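Local atomic coordinates of putative polysaccharide biosynthesis protein with aminopeptidase-like domain (Clostridium acetobutylicum, PDB entry 3K9T), a protein that binds one zinc ion per subunit and probably serves the biosynthesis of modified polysaccharides, without expected peptidase activity despite its aminopeptidase-like region. Residues Y20-E24 with L331-K336; A76-S81 with D152-I158; K123-P127 with S140-N144. All blocks are in the same frame, centred on the assembly; numbering follows the deposited sequence.

Overall arrangement
All three contacts fall within the part of the chain built on an aminopeptidase-like domain and its insert. Contact 1 belongs to the zinc-bearing domain, where helix 12-26 meets the loop before helix 336-355; it mixes partly buried apolar packing, including a tyrosine ring, with a water bridge on its exposed side and has no direct hydrogen bond across. Contacts 2 and 3 are both in the insert, their centres about 17 Å apart. Contact 2 pairs two inner strands of a four-stranded antiparallel sheet through backbone bonds, with one buried and one more polar face. Contact 3 joins an irregular loop to the start of helix 143-147 through isolated bonds, and its Pro-127 end approaches the zinc site.

Contact 1: residues Y20-E24 with L331-K336; sequences YNLIE and LCYMNK
Tyr-20 carries the contact between helix 12-26 and the loop that leads into helix 336-355. Its CB lies beside CE of Lys-336, and with CG anti to the backbone N (chi1 173°) the ring extends toward the loop. CG and CD2 stay against that methylene, which approaches obliquely, with CD2 at 3.8 Å from Lys-336 CE. CD1, by contrast, is 4.0 Å from CB of Met-334 (selenomethionine), which lies at the ring edge, in its plane. Further out, CE1 nears the Leu-331 carbonyl oxygen, and the OH meets Leu-331 CB at 3.5 Å, the two side chains crossing at about a right angle.

Leu-331 spreads its two methyls over the helix: CD2 packs against Ile-23 CG2 at 3.7 Å, while CD1 meets CG of Glu-24 at 4.0 Å. Deeper in, the Met-334 chain bends so that SE reaches Ile-23 CD1 at 4.0 Å. Cys-194 of helix 194-211 touches both Leu-331 and Met-334, and the side chain of Met-334 lies about 8 Å from that of the zinc ligand Asp-196. The extended Lys-336 suits this exposed side, since its CE packs obliquely on the ring while NZ reaches a water at 2.8 Å that also donates to Asn-21 OD1.

Adhesion here is mostly apolar: no direct hydrogen bond crosses, and a water links Asn-21 to Lys-336.

Contact 2: residues A76-S81 with D152-I158; sequences AYVRNS and DDYEVVI
Arg-79 and Glu-155 form a salt bridge across a hydrogen-bonded antiparallel pair, NH1 to OE1 at 2.6 Å. The carboxylate oxygen lies near the guanidinium plane and is met on its syn side, the two planes being turned 34° apart. Both side chains run the same way, and the Arg-79 chain bends at chi3 (-102°) to bring NH1 to the acid. Beneath this bridge the backbones bond twice at each of two pairs: Tyr-77 N to Val-157 O at 2.7 Å and Val-157 N to Tyr-77 O at 2.8 Å, then likewise between Arg-79 and Glu-155. Past Asn-80, Ser-81 N makes a long, straight bond of 3.3 Å to Asp-152 OD2.

Packing follows on the same face as the salt bridge. Val-157 places CB over one face of the Tyr-77 ring, a CH-pi contact 3.8 Å from the centroid, and its CG2 touches Tyr-77 CE1 at 3.5 Å. Tyr-77 CE1 also lies over one face of the Arg-79 guanidinium, toward its rim. Branched valine suits such a strand position, offering the ring a broad aliphatic surface. Val-78, on the reverse face, meets Tyr-154 CD1 obliquely with CG1 at 3.7 Å.

That second face, with Ala-76, Val-78, Val-156 and Ile-158, packs against Phe-139 of strand 139-140, among others. Strands 70-79 and 153-163 are the central pair of the insert's sheet, flanked by strands 85-88 and 103-108 respectively.

Contact 3: residues K123-P127 with S140-N144; sequences KDRIP and SLTQN
Lys-123 grips the first turn of helix 143-147, N-capped by Thr-142, where a loop of the insert runs antiparallel to the chain entering this helix. Its carbonyl oxygen accepts a hydrogen bond from Asn-144 N at 2.9 Å, and its NZ reaches Asn-144 OD1 at 3.1 Å, almost in line with the side-chain C=O. The long lysine chain crosses the asparagine at about a right angle, and its CB and CB of Gln-143 pack together at 3.9 Å.

In the Thr-142 cap, OG1 sits between the backbone N and the carbonyl carbon (chi1 71°) and accepts a hydrogen bond from Lys-145 N, while CG2 rests 3.9 Å from Ile-126 CG1. Ile-126 in turn presses CG2 against Ser-140 CB at 3.4 Å, a buried spot suited to a branched aliphatic residue. A water accepts a hydrogen bond from Gln-143 N and lies near Arg-125 O, linking the helix start to the loop.

Farther out, Arg-125 makes a salt bridge with Asp-322, and Ile-126 N bonds to Ser-327 OG, tying the loop to the segment that carries the zinc ligand His-325. At the buried end, Ser-140 OG donates to Pro-127 O at 2.6 Å, from 33° outside the carbonyl plane.

Contact 1: residues Y20-E24 with L331-K336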
ATOM      1  N   TYR A  20      38.650  -9.644 -13.879  1.00 24.79           N
ATOM      2  CA  TYR A  20      38.887  -9.071 -15.214  1.00 23.23           C
ATOM      3  C   TYR A  20      39.831  -9.945 -16.072  1.00 23.15           C
ATOM      4  O   TYR A  20      39.565 -10.210 -17.261  1.00 18.60           O
ATOM      5  CB  TYR A  20      39.464  -7.644 -15.139  1.00 23.04           C
ATOM      6  CG  TYR A  20      39.837  -7.189 -16.521  1.00 31.27           C
ATOM      7  CD1 TYR A  20      38.855  -6.783 -17.427  1.00 33.07           C
ATOM      8  CD2 TYR A  20      41.136  -7.273 -16.971  1.00 28.70           C
ATOM      9  CE1 TYR A  20      39.172  -6.428 -18.717  1.00 37.02           C
ATOM     10  CE2 TYR A  20      41.460  -6.907 -18.259  1.00 36.36           C
ATOM     11  CZ  TYR A  20      40.478  -6.486 -19.140  1.00 37.90           C
ATOM     12  OH  TYR A  20      40.809  -6.126 -20.450  1.00 42.74           O
ATOM     13  N   ASN A  21      40.935 -10.373 -15.451  1.00 23.91           N
ATOM     14  CA  ASN A  21      41.950 -11.190 -16.114  1.00 22.50           C
ATOM     15  C   ASN A  21      41.407 -12.518 -16.646  1.00 23.27           C
ATOM     16  O   ASN A  21      41.847 -12.970 -17.712  1.00 24.36           O
ATOM     17  CB  ASN A  21      43.112 -11.450 -15.187  1.00 20.19           C
ATOM     18  CG  ASN A  21      43.925 -10.201 -14.886  1.00 21.37           C
ATOM     19  OD1 ASN A  21      43.853  -9.202 -15.601  1.00 25.92           O
ATOM     20  ND2 ASN A  21      44.724 -10.260 -13.803  1.00 23.02           N
ATOM     21  N   LEU A  22      40.470 -13.123 -15.905  1.00 22.13           N
ATOM     22  CA  LEU A  22      39.763 -14.321 -16.347  1.00 22.48           C
ATOM     23  C   LEU A  22      38.890 -13.994 -17.573  1.00 24.37           C
ATOM     24  O   LEU A  22      38.841 -14.763 -18.546  1.00 26.48           O
ATOM     25  CB  LEU A  22      38.902 -14.898 -15.206  1.00 23.17           C
ATOM     26  CG  LEU A  22      38.015 -16.137 -15.482  1.00 27.26           C
ATOM     27  CD1 LEU A  22      38.797 -17.200 -16.271  1.00 15.34           C
ATOM     28  CD2 LEU A  22      37.347 -16.729 -14.176  1.00 10.62           C
ATOM     29  N   ILE A  23      38.206 -12.849 -17.533  1.00 24.72           N
ATOM     30  CA  ILE A  23      37.392 -12.404 -18.657  1.00 23.13           C
ATOM     31  C   ILE A  23      38.310 -12.251 -19.856  1.00 25.69           C
ATOM     32  O   ILE A  23      38.027 -12.760 -20.946  1.00 26.38           O
ATOM     33  CB  ILE A  23      36.664 -11.059 -18.344  1.00 23.94           C
ATOM     34  CG1 ILE A  23      35.539 -11.289 -17.298  1.00 21.77           C
ATOM     35  CG2 ILE A  23      36.188 -10.333 -19.684  1.00 12.13           C
ATOM     36  CD1 ILE A  23      35.003 -10.017 -16.661  1.00 15.31           C
ATOM     37  N   GLU A  24      39.428 -11.568 -19.660  1.00 24.82           N
ATOM     38  CA  GLU A  24      40.331 -11.331 -20.783  1.00 27.28           C
ATOM     39  C   GLU A  24      40.817 -12.659 -21.392  1.00 28.03           C
ATOM     40  O   GLU A  24      40.849 -12.800 -22.608  1.00 29.90           O
ATOM     41  CB  GLU A  24      41.502 -10.471 -20.327  1.00 26.26           C
ATOM     42  CG  GLU A  24      42.394  -9.970 -21.434  1.00 36.36           C
ATOM     43  CD  GLU A  24      43.462  -9.042 -20.901  1.00 38.00           C
ATOM     44  OE1 GLU A  24      44.331  -9.560 -20.194  1.00 50.16           O
ATOM     45  OE2 GLU A  24      43.418  -7.816 -21.143  1.00 46.13           O
ATOM     46  N   LEU A 331      36.368  -5.615 -24.041  1.00 21.01           N
ATOM     47  CA  LEU A 331      37.152  -5.573 -22.807  1.00 22.73           C
ATOM     48  C   LEU A 331      37.150  -4.207 -22.101  1.00 22.14           C
ATOM     49  O   LEU A 331      37.003  -4.103 -20.862  1.00 23.68           O
ATOM     50  CB  LEU A 331      38.567  -6.091 -23.096  1.00 21.78           C
ATOM     51  CG  LEU A 331      38.634  -7.607 -23.366  1.00 28.55           C
ATOM     52  CD1 LEU A 331      40.009  -8.002 -23.893  1.00 20.55           C
ATOM     53  CD2 LEU A 331      38.245  -8.448 -22.074  1.00 21.72           C
ATOM     54  N   CYS A 332      37.270  -3.153 -22.894  1.00 22.64           N
ATOM     55  CA  CYS A 332      37.265  -1.790 -22.355  0.50 22.24           C
ATOM     56  C   CYS A 332      35.915  -1.394 -21.779  1.00 29.13           C
ATOM     57  O   CYS A 332      35.816  -0.414 -21.069  1.00 29.33           O
ATOM     58  CB  CYS A 332      37.743  -0.779 -23.392  0.50 22.52           C
ATOM     59  SG  CYS A 332      39.533  -0.555 -23.284  0.50 28.85           S
ATOM     60  N   TYR A 333      34.883  -2.183 -22.058  1.00 19.40           N
ATOM     61  CA  TYR A 333      33.558  -1.943 -21.474  1.00 21.04           C
ATOM     62  C   TYR A 333      33.460  -2.509 -20.046  1.00 31.62           C
ATOM     63  O   TYR A 333      32.648  -2.042 -19.244  1.00 23.44           O
ATOM     64  CB  TYR A 333      32.440  -2.480 -22.402  1.00 24.64           C
ATOM     65  CG  TYR A 333      31.042  -2.245 -21.903  1.00 14.10           C
ATOM     66  CD1 TYR A 333      30.573  -0.960 -21.633  1.00 33.90           C
ATOM     67  CD2 TYR A 333      30.183  -3.323 -21.657  1.00 49.62           C
ATOM     68  CE1 TYR A 333      29.253  -0.755 -21.133  1.00 24.21           C
ATOM     69  CE2 TYR A 333      28.885  -3.124 -21.183  1.00 24.08           C
ATOM     70  CZ  TYR A 333      28.427  -1.841 -20.935  1.00 38.61           C
ATOM     71  OH  TYR A 333      27.157  -1.650 -20.457  1.00 28.17           O
HETATM   72  N   MSE A 334      34.281  -3.512 -19.753  1.00 28.38           N
HETATM   73  CA  MSE A 334      34.459  -4.011 -18.397  1.00 29.76           C
HETATM   74  C   MSE A 334      35.149  -2.908 -17.540  1.00 32.89           C
HETATM   75  O   MSE A 334      36.049  -2.216 -17.987  1.00 23.09           O
HETATM   76  CB  MSE A 334      35.342  -5.261 -18.408  1.00 27.04           C
HETATM   77  CG  MSE A 334      34.782  -6.458 -19.161  1.00 22.13           C
HETATM   78 SE   MSE A 334      33.107  -6.938 -18.294  0.75 10.10          SE
HETATM   79  CE  MSE A 334      31.761  -5.842 -19.206  1.00 11.30           C
ATOM     80  N   ASN A 335      34.690  -2.754 -16.314  1.00 27.35           N
ATOM     81  CA  ASN A 335      35.214  -1.799 -15.357  1.00 29.00           C
ATOM     82  C   ASN A 335      35.609  -2.566 -14.077  1.00 26.22           C
ATOM     83  O   ASN A 335      34.788  -3.281 -13.522  1.00 17.42           O
ATOM     84  CB  ASN A 335      34.114  -0.792 -15.051  1.00 22.60           C
ATOM     85  CG  ASN A 335      34.522   0.203 -14.041  1.00 33.46           C
ATOM     86  OD1 ASN A 335      34.510  -0.061 -12.827  1.00 35.55           O
ATOM     87  ND2 ASN A 335      34.892   1.376 -14.518  1.00 17.93           N
ATOM     88  N   LYS A 336      36.848  -2.424 -13.611  1.00 26.41           N
ATOM     89  CA  LYS A 336      37.326  -3.233 -12.476  1.00 29.07           C
ATOM     90  C   LYS A 336      36.568  -2.995 -11.189  1.00 27.40           C
ATOM     91  O   LYS A 336      36.294  -3.943 -10.436  1.00 28.83           O
ATOM     92  CB  LYS A 336      38.834  -3.067 -12.265  1.00 32.90           C
ATOM     93  CG  LYS A 336      39.605  -3.789 -13.381  1.00 52.56           C
ATOM     94  CD  LYS A 336      41.107  -3.708 -13.244  1.00 82.81           C
ATOM     95  CE  LYS A 336      41.766  -4.556 -14.319  1.00 55.90           C
ATOM     96  NZ  LYS A 336      43.206  -4.275 -14.517  1.00 75.37           N
TER
HETATM   97  O   HOH W   1      43.435  -7.048 -13.975  1.00 40.70           O

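Contact 2: residues A76-S81 with D152-I158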
ATOM      1  N   ALA A  76      36.473 -18.804 -40.844  1.00 29.25           N
ATOM      2  CA  ALA A  76      35.452 -18.210 -41.687  1.00 27.50           C
ATOM      3  C   ALA A  76      36.034 -16.929 -42.255  1.00 30.45           C
ATOM      4  O   ALA A  76      36.792 -16.231 -41.566  1.00 29.83           O
ATOM      5  CB  ALA A  76      34.212 -17.922 -40.906  1.00 25.56           C
ATOM      6  N   TYR A  77      35.713 -16.639 -43.520  1.00 33.11           N
ATOM      7  CA  TYR A  77      36.153 -15.397 -44.167  1.00 33.71           C
ATOM      8  C   TYR A  77      35.444 -15.124 -45.491  1.00 33.43           C
ATOM      9  O   TYR A  77      34.925 -16.051 -46.129  1.00 33.08           O
ATOM     10  CB  TYR A  77      37.683 -15.373 -44.389  1.00 34.91           C
ATOM     11  CG  TYR A  77      38.275 -16.601 -45.074  1.00 37.70           C
ATOM     12  CD1 TYR A  77      38.389 -16.681 -46.463  1.00 36.91           C
ATOM     13  CD2 TYR A  77      38.763 -17.666 -44.316  1.00 40.30           C
ATOM     14  CE1 TYR A  77      38.946 -17.816 -47.075  1.00 36.54           C
ATOM     15  CE2 TYR A  77      39.321 -18.777 -44.909  1.00 39.88           C
ATOM     16  CZ  TYR A  77      39.413 -18.852 -46.287  1.00 38.20           C
ATOM     17  OH  TYR A  77      39.982 -19.983 -46.840  1.00 46.86           O
ATOM     18  N   VAL A  78      35.384 -13.833 -45.839  1.00 32.13           N
ATOM     19  CA  VAL A  78      34.975 -13.356 -47.150  1.00 31.66           C
ATOM     20  C   VAL A  78      36.250 -12.728 -47.725  1.00 33.89           C
ATOM     21  O   VAL A  78      36.839 -11.821 -47.136  1.00 32.33           O
ATOM     22  CB  VAL A  78      33.861 -12.292 -47.096  1.00 32.71           C
ATOM     23  CG1 VAL A  78      33.628 -11.704 -48.494  1.00 26.09           C
ATOM     24  CG2 VAL A  78      32.559 -12.873 -46.495  1.00 28.47           C
ATOM     25  N   ARG A  79      36.687 -13.229 -48.869  1.00 36.48           N
ATOM     26  CA  ARG A  79      37.939 -12.776 -49.466  1.00 38.87           C
ATOM     27  C   ARG A  79      37.668 -12.165 -50.834  1.00 39.84           C
ATOM     28  O   ARG A  79      36.850 -12.687 -51.578  1.00 40.72           O
ATOM     29  CB  ARG A  79      38.846 -13.974 -49.611  1.00 38.98           C
ATOM     30  CG  ARG A  79      40.261 -13.650 -49.926  1.00 42.64           C
ATOM     31  CD  ARG A  79      40.982 -14.935 -50.274  1.00 44.78           C
ATOM     32  NE  ARG A  79      41.817 -15.446 -49.190  1.00 41.31           N
ATOM     33  CZ  ARG A  79      41.967 -16.735 -48.882  1.00 50.30           C
ATOM     34  NH1 ARG A  79      41.270 -17.684 -49.516  1.00 52.58           N
ATOM     35  NH2 ARG A  79      42.778 -17.080 -47.883  1.00 52.93           N
ATOM     36  N   ASN A  80      38.332 -11.060 -51.165  1.00 40.23           N
ATOM     37  CA  ASN A  80      38.137 -10.433 -52.483  1.00 40.21           C
ATOM     38  C   ASN A  80      39.142 -10.994 -53.514  1.00 40.52           C
ATOM     39  O   ASN A  80      40.041 -11.762 -53.155  1.00 37.44           O
ATOM     40  CB  ASN A  80      38.171  -8.895 -52.387  1.00 38.95           C
ATOM     41  CG  ASN A  80      39.557  -8.342 -52.069  1.00 38.91           C
ATOM     42  OD1 ASN A  80      40.576  -9.017 -52.258  1.00 31.50           O
ATOM     43  ND2 ASN A  80      39.597  -7.103 -51.582  1.00 30.22           N
ATOM     44  N   SER A  81      38.982 -10.610 -54.786  1.00 43.11           N
ATOM     45  CA  SER A  81      39.837 -11.117 -55.897  1.00 43.19           C
ATOM     46  C   SER A  81      41.290 -10.727 -55.724  1.00 43.50           C
ATOM     47  O   SER A  81      42.178 -11.444 -56.165  1.00 44.02           O
ATOM     48  CB  SER A  81      39.385 -10.583 -57.250  1.00 42.27           C
ATOM     49  OG  SER A  81      38.065 -10.105 -57.198  1.00 43.74           O
ATOM     50  N   ASP A 152      32.279  -7.227 -56.921  1.00 44.00           N
ATOM     51  CA  ASP A 152      33.435  -8.105 -57.042  1.00 41.89           C
ATOM     52  C   ASP A 152      32.990  -9.561 -56.983  1.00 41.15           C
ATOM     53  O   ASP A 152      31.799  -9.842 -56.790  1.00 40.03           O
ATOM     54  CB  ASP A 152      34.420  -7.813 -55.881  1.00 42.12           C
ATOM     55  CG  ASP A 152      35.812  -8.342 -56.132  1.00 40.70           C
ATOM     56  OD1 ASP A 152      36.094  -8.727 -57.265  1.00 45.38           O
ATOM     57  OD2 ASP A 152      36.636  -8.389 -55.203  1.00 40.48           O
ATOM     58  N   ASP A 153      33.943 -10.471 -57.205  1.00 40.10           N
ATOM     59  CA  ASP A 153      33.744 -11.894 -56.953  1.00 40.91           C
ATOM     60  C   ASP A 153      34.491 -12.170 -55.669  1.00 39.55           C
ATOM     61  O   ASP A 153      35.701 -11.920 -55.550  1.00 38.49           O
ATOM     62  CB  ASP A 153      34.250 -12.800 -58.088  1.00 41.76           C
ATOM     63  CG  ASP A 153      33.250 -12.924 -59.231  1.00 44.49           C
ATOM     64  OD1 ASP A 153      32.068 -13.282 -58.981  1.00 49.35           O
ATOM     65  OD2 ASP A 153      33.658 -12.664 -60.383  1.00 47.42           O
ATOM     66  N   TYR A 154      33.736 -12.657 -54.696  1.00 38.63           N
ATOM     67  CA  TYR A 154      34.263 -12.909 -53.381  1.00 36.82           C
ATOM     68  C   TYR A 154      34.281 -14.400 -53.115  1.00 35.25           C
ATOM     69  O   TYR A 154      33.338 -15.090 -53.457  1.00 34.31           O
ATOM     70  CB  TYR A 154      33.391 -12.203 -52.333  1.00 36.48           C
ATOM     71  CG  TYR A 154      33.498 -10.691 -52.324  1.00 34.60           C
ATOM     72  CD1 TYR A 154      34.567 -10.058 -51.689  1.00 30.68           C
ATOM     73  CD2 TYR A 154      32.524  -9.894 -52.931  1.00 33.43           C
ATOM     74  CE1 TYR A 154      34.678  -8.676 -51.669  1.00 29.15           C
ATOM     75  CE2 TYR A 154      32.618  -8.501 -52.908  1.00 36.06           C
ATOM     76  CZ  TYR A 154      33.704  -7.893 -52.271  1.00 35.75           C
ATOM     77  OH  TYR A 154      33.831  -6.513 -52.239  1.00 33.70           O
ATOM     78  N   GLU A 155      35.375 -14.888 -52.537  1.00 35.10           N
ATOM     79  CA  GLU A 155      35.430 -16.237 -51.991  1.00 35.58           C
ATOM     80  C   GLU A 155      34.802 -16.157 -50.592  1.00 35.71           C
ATOM     81  O   GLU A 155      35.197 -15.319 -49.767  1.00 35.73           O
ATOM     82  CB  GLU A 155      36.873 -16.739 -51.879  1.00 35.62           C
ATOM     83  CG  GLU A 155      36.990 -18.263 -51.743  1.00 40.62           C
ATOM     84  CD  GLU A 155      38.387 -18.739 -51.355  1.00 45.44           C
ATOM     85  OE1 GLU A 155      39.285 -17.904 -51.137  1.00 49.09           O
ATOM     86  OE2 GLU A 155      38.582 -19.963 -51.242  1.00 48.39           O
ATOM     87  N   VAL A 156      33.811 -17.008 -50.352  1.00 34.64           N
ATOM     88  CA  VAL A 156      33.077 -17.040 -49.106  1.00 33.79           C
ATOM     89  C   VAL A 156      33.276 -18.398 -48.465  1.00 33.62           C
ATOM     90  O   VAL A 156      32.831 -19.416 -48.997  1.00 32.26           O
ATOM     91  CB  VAL A 156      31.589 -16.808 -49.348  1.00 35.24           C
ATOM     92  CG1 VAL A 156      30.809 -16.819 -48.013  1.00 32.93           C
ATOM     93  CG2 VAL A 156      31.391 -15.492 -50.114  1.00 35.03           C
ATOM     94  N   VAL A 157      33.944 -18.395 -47.316  1.00 32.89           N
ATOM     95  CA  VAL A 157      34.270 -19.606 -46.597  1.00 31.90           C
ATOM     96  C   VAL A 157      33.797 -19.533 -45.143  1.00 32.46           C
ATOM     97  O   VAL A 157      34.152 -18.604 -44.415  1.00 33.08           O
ATOM     98  CB  VAL A 157      35.812 -19.833 -46.574  1.00 31.09           C
ATOM     99  CG1 VAL A 157      36.155 -21.025 -45.707  1.00 28.09           C
ATOM    100  CG2 VAL A 157      36.354 -20.012 -47.969  1.00 26.78           C
ATOM    101  N   ILE A 158      32.958 -20.487 -44.756  1.00 31.49           N
ATOM    102  CA  ILE A 158      32.665 -20.760 -43.355  1.00 31.15           C
ATOM    103  C   ILE A 158      33.000 -22.244 -43.155  1.00 31.78           C
ATOM    104  O   ILE A 158      32.241 -23.118 -43.583  1.00 31.19           O
ATOM    105  CB  ILE A 158      31.188 -20.523 -42.948  1.00 31.32           C
ATOM    106  CG1 ILE A 158      30.776 -19.063 -43.143  1.00 32.88           C
ATOM    107  CG2 ILE A 158      30.986 -20.924 -41.496  1.00 25.70           C
ATOM    108  CD1 ILE A 158      29.240 -18.816 -42.983  1.00 28.09           C
TER

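Contact 3: residues K123-P127 with S140-N144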
ATOM      1  N   LYS A 123      27.654   2.785 -36.988  1.00 27.10           N
ATOM      2  CA  LYS A 123      28.381   2.354 -38.170  1.00 29.26           C
ATOM      3  C   LYS A 123      29.707   1.655 -37.929  1.00 26.91           C
ATOM      4  O   LYS A 123      30.349   1.182 -38.855  1.00 25.43           O
ATOM      5  CB  LYS A 123      28.546   3.548 -39.127  1.00 30.46           C
ATOM      6  CG  LYS A 123      27.202   4.110 -39.643  1.00 34.48           C
ATOM      7  CD  LYS A 123      27.365   4.804 -40.988  1.00 40.18           C
ATOM      8  CE  LYS A 123      28.118   6.100 -40.835  1.00 46.04           C
ATOM      9  NZ  LYS A 123      28.965   6.399 -42.012  1.00 48.29           N
ATOM     10  N   ASP A 124      30.069   1.560 -36.664  1.00 27.66           N
ATOM     11  CA  ASP A 124      31.308   0.965 -36.210  1.00 29.22           C
ATOM     12  C   ASP A 124      31.110  -0.348 -35.404  1.00 27.87           C
ATOM     13  O   ASP A 124      32.066  -0.866 -34.839  1.00 27.04           O
ATOM     14  CB  ASP A 124      31.989   1.988 -35.312  1.00 30.09           C
ATOM     15  CG  ASP A 124      31.046   2.503 -34.138  1.00 44.57           C
ATOM     16  OD1 ASP A 124      29.779   2.620 -34.291  1.00 32.52           O
ATOM     17  OD2 ASP A 124      31.608   2.825 -33.052  1.00 62.61           O
ATOM     18  N   ARG A 125      29.889  -0.875 -35.336  1.00 24.43           N
ATOM     19  CA  ARG A 125      29.636  -2.059 -34.517  1.00 23.68           C
ATOM     20  C   ARG A 125      29.407  -3.291 -35.336  1.00 23.85           C
ATOM     21  O   ARG A 125      28.848  -3.223 -36.415  1.00 23.96           O
ATOM     22  CB  ARG A 125      28.428  -1.817 -33.601  1.00 24.48           C
ATOM     23  CG  ARG A 125      28.722  -0.738 -32.548  1.00 22.40           C
ATOM     24  CD  ARG A 125      27.603  -0.548 -31.608  1.00 21.73           C
ATOM     25  NE  ARG A 125      27.819   0.583 -30.696  1.00 20.66           N
ATOM     26  CZ  ARG A 125      26.900   1.027 -29.838  1.00 27.85           C
ATOM     27  NH1 ARG A 125      25.722   0.428 -29.771  1.00 28.03           N
ATOM     28  NH2 ARG A 125      27.150   2.067 -29.040  1.00 26.86           N
ATOM     29  N   ILE A 126      29.870  -4.429 -34.824  1.00 27.17           N
ATOM     30  CA  ILE A 126      29.604  -5.714 -35.456  1.00 25.98           C
ATOM     31  C   ILE A 126      28.405  -6.316 -34.717  1.00 27.16           C
ATOM     32  O   ILE A 126      28.417  -6.468 -33.509  1.00 27.08           O
ATOM     33  CB  ILE A 126      30.819  -6.653 -35.413  1.00 25.77           C
ATOM     34  CG1 ILE A 126      32.052  -5.972 -36.030  1.00 27.00           C
ATOM     35  CG2 ILE A 126      30.503  -7.982 -36.152  1.00 24.10           C
ATOM     36  CD1 ILE A 126      33.409  -6.676 -35.702  1.00 28.67           C
ATOM     37  N   PRO A 127      27.335  -6.619 -35.437  1.00 27.75           N
ATOM     38  CA  PRO A 127      26.249  -7.250 -34.714  1.00 28.05           C
ATOM     39  C   PRO A 127      26.500  -8.739 -34.424  1.00 24.71           C
ATOM     40  O   PRO A 127      27.091  -9.431 -35.246  1.00 23.46           O
ATOM     41  CB  PRO A 127      25.049  -7.074 -35.650  1.00 27.94           C
ATOM     42  CG  PRO A 127      25.616  -6.907 -37.007  1.00 31.26           C
ATOM     43  CD  PRO A 127      27.013  -6.364 -36.849  1.00 29.79           C
ATOM     44  N   SER A 140      28.643 -10.957 -40.039  1.00 24.41           N
ATOM     45  CA  SER A 140      28.424  -9.626 -39.517  1.00 23.99           C
ATOM     46  C   SER A 140      29.637  -8.738 -39.800  1.00 24.69           C
ATOM     47  O   SER A 140      30.763  -9.212 -39.808  1.00 23.70           O
ATOM     48  CB  SER A 140      28.196  -9.715 -38.027  1.00 25.68           C
ATOM     49  OG  SER A 140      26.898 -10.167 -37.749  1.00 25.85           O
ATOM     50  N   LEU A 141      29.407  -7.450 -40.037  1.00 26.51           N
ATOM     51  CA  LEU A 141      30.510  -6.477 -40.221  1.00 26.34           C
ATOM     52  C   LEU A 141      30.048  -5.061 -39.904  1.00 27.14           C
ATOM     53  O   LEU A 141      28.836  -4.808 -39.760  1.00 23.29           O
ATOM     54  CB  LEU A 141      31.073  -6.506 -41.640  1.00 25.42           C
ATOM     55  CG  LEU A 141      30.184  -6.050 -42.789  1.00 24.71           C
ATOM     56  CD1 LEU A 141      31.057  -5.841 -44.002  1.00 22.01           C
ATOM     57  CD2 LEU A 141      29.041  -7.049 -43.053  1.00 18.30           C
ATOM     58  N   THR A 142      30.998  -4.129 -39.780  1.00 26.74           N
ATOM     59  CA  THR A 142      30.581  -2.771 -39.493  1.00 26.74           C
ATOM     60  C   THR A 142      29.986  -2.204 -40.760  1.00 26.99           C
ATOM     61  O   THR A 142      30.365  -2.603 -41.879  1.00 24.79           O
ATOM     62  CB  THR A 142      31.701  -1.833 -38.954  1.00 28.89           C
ATOM     63  OG1 THR A 142      32.657  -1.502 -39.996  1.00 25.40           O
ATOM     64  CG2 THR A 142      32.354  -2.444 -37.672  1.00 18.99           C
ATOM     65  N   GLN A 143      29.012  -1.324 -40.570  1.00 25.32           N
ATOM     66  CA  GLN A 143      28.449  -0.579 -41.675  1.00 26.18           C
ATOM     67  C   GLN A 143      29.566   0.152 -42.410  1.00 24.92           C
ATOM     68  O   GLN A 143      29.584   0.149 -43.619  1.00 23.89           O
ATOM     69  CB  GLN A 143      27.423   0.450 -41.166  1.00 28.48           C
ATOM     70  CG  GLN A 143      26.665   1.189 -42.262  1.00 27.97           C
ATOM     71  CD  GLN A 143      25.810   0.246 -43.074  1.00 28.43           C
ATOM     72  OE1 GLN A 143      24.987  -0.525 -42.527  1.00 18.89           O
ATOM     73  NE2 GLN A 143      26.008   0.281 -44.386  1.00 21.47           N
ATOM     74  N   ASN A 144      30.503   0.763 -41.684  1.00 25.71           N
ATOM     75  CA  ASN A 144      31.561   1.540 -42.326  1.00 26.77           C
ATOM     76  C   ASN A 144      32.380   0.659 -43.276  1.00 29.71           C
ATOM     77  O   ASN A 144      32.739   1.101 -44.388  1.00 31.27           O
ATOM     78  CB  ASN A 144      32.474   2.251 -41.306  1.00 24.29           C
ATOM     79  CG  ASN A 144      31.801   3.441 -40.616  1.00 26.28           C
ATOM     80  OD1 ASN A 144      30.924   4.103 -41.195  1.00 22.69           O
ATOM     81  ND2 ASN A 144      32.221   3.730 -39.367  1.00 25.40           N
TER
HETATM   82  O   HOH W   2      27.523  -1.324 -38.148  1.00 20.38           O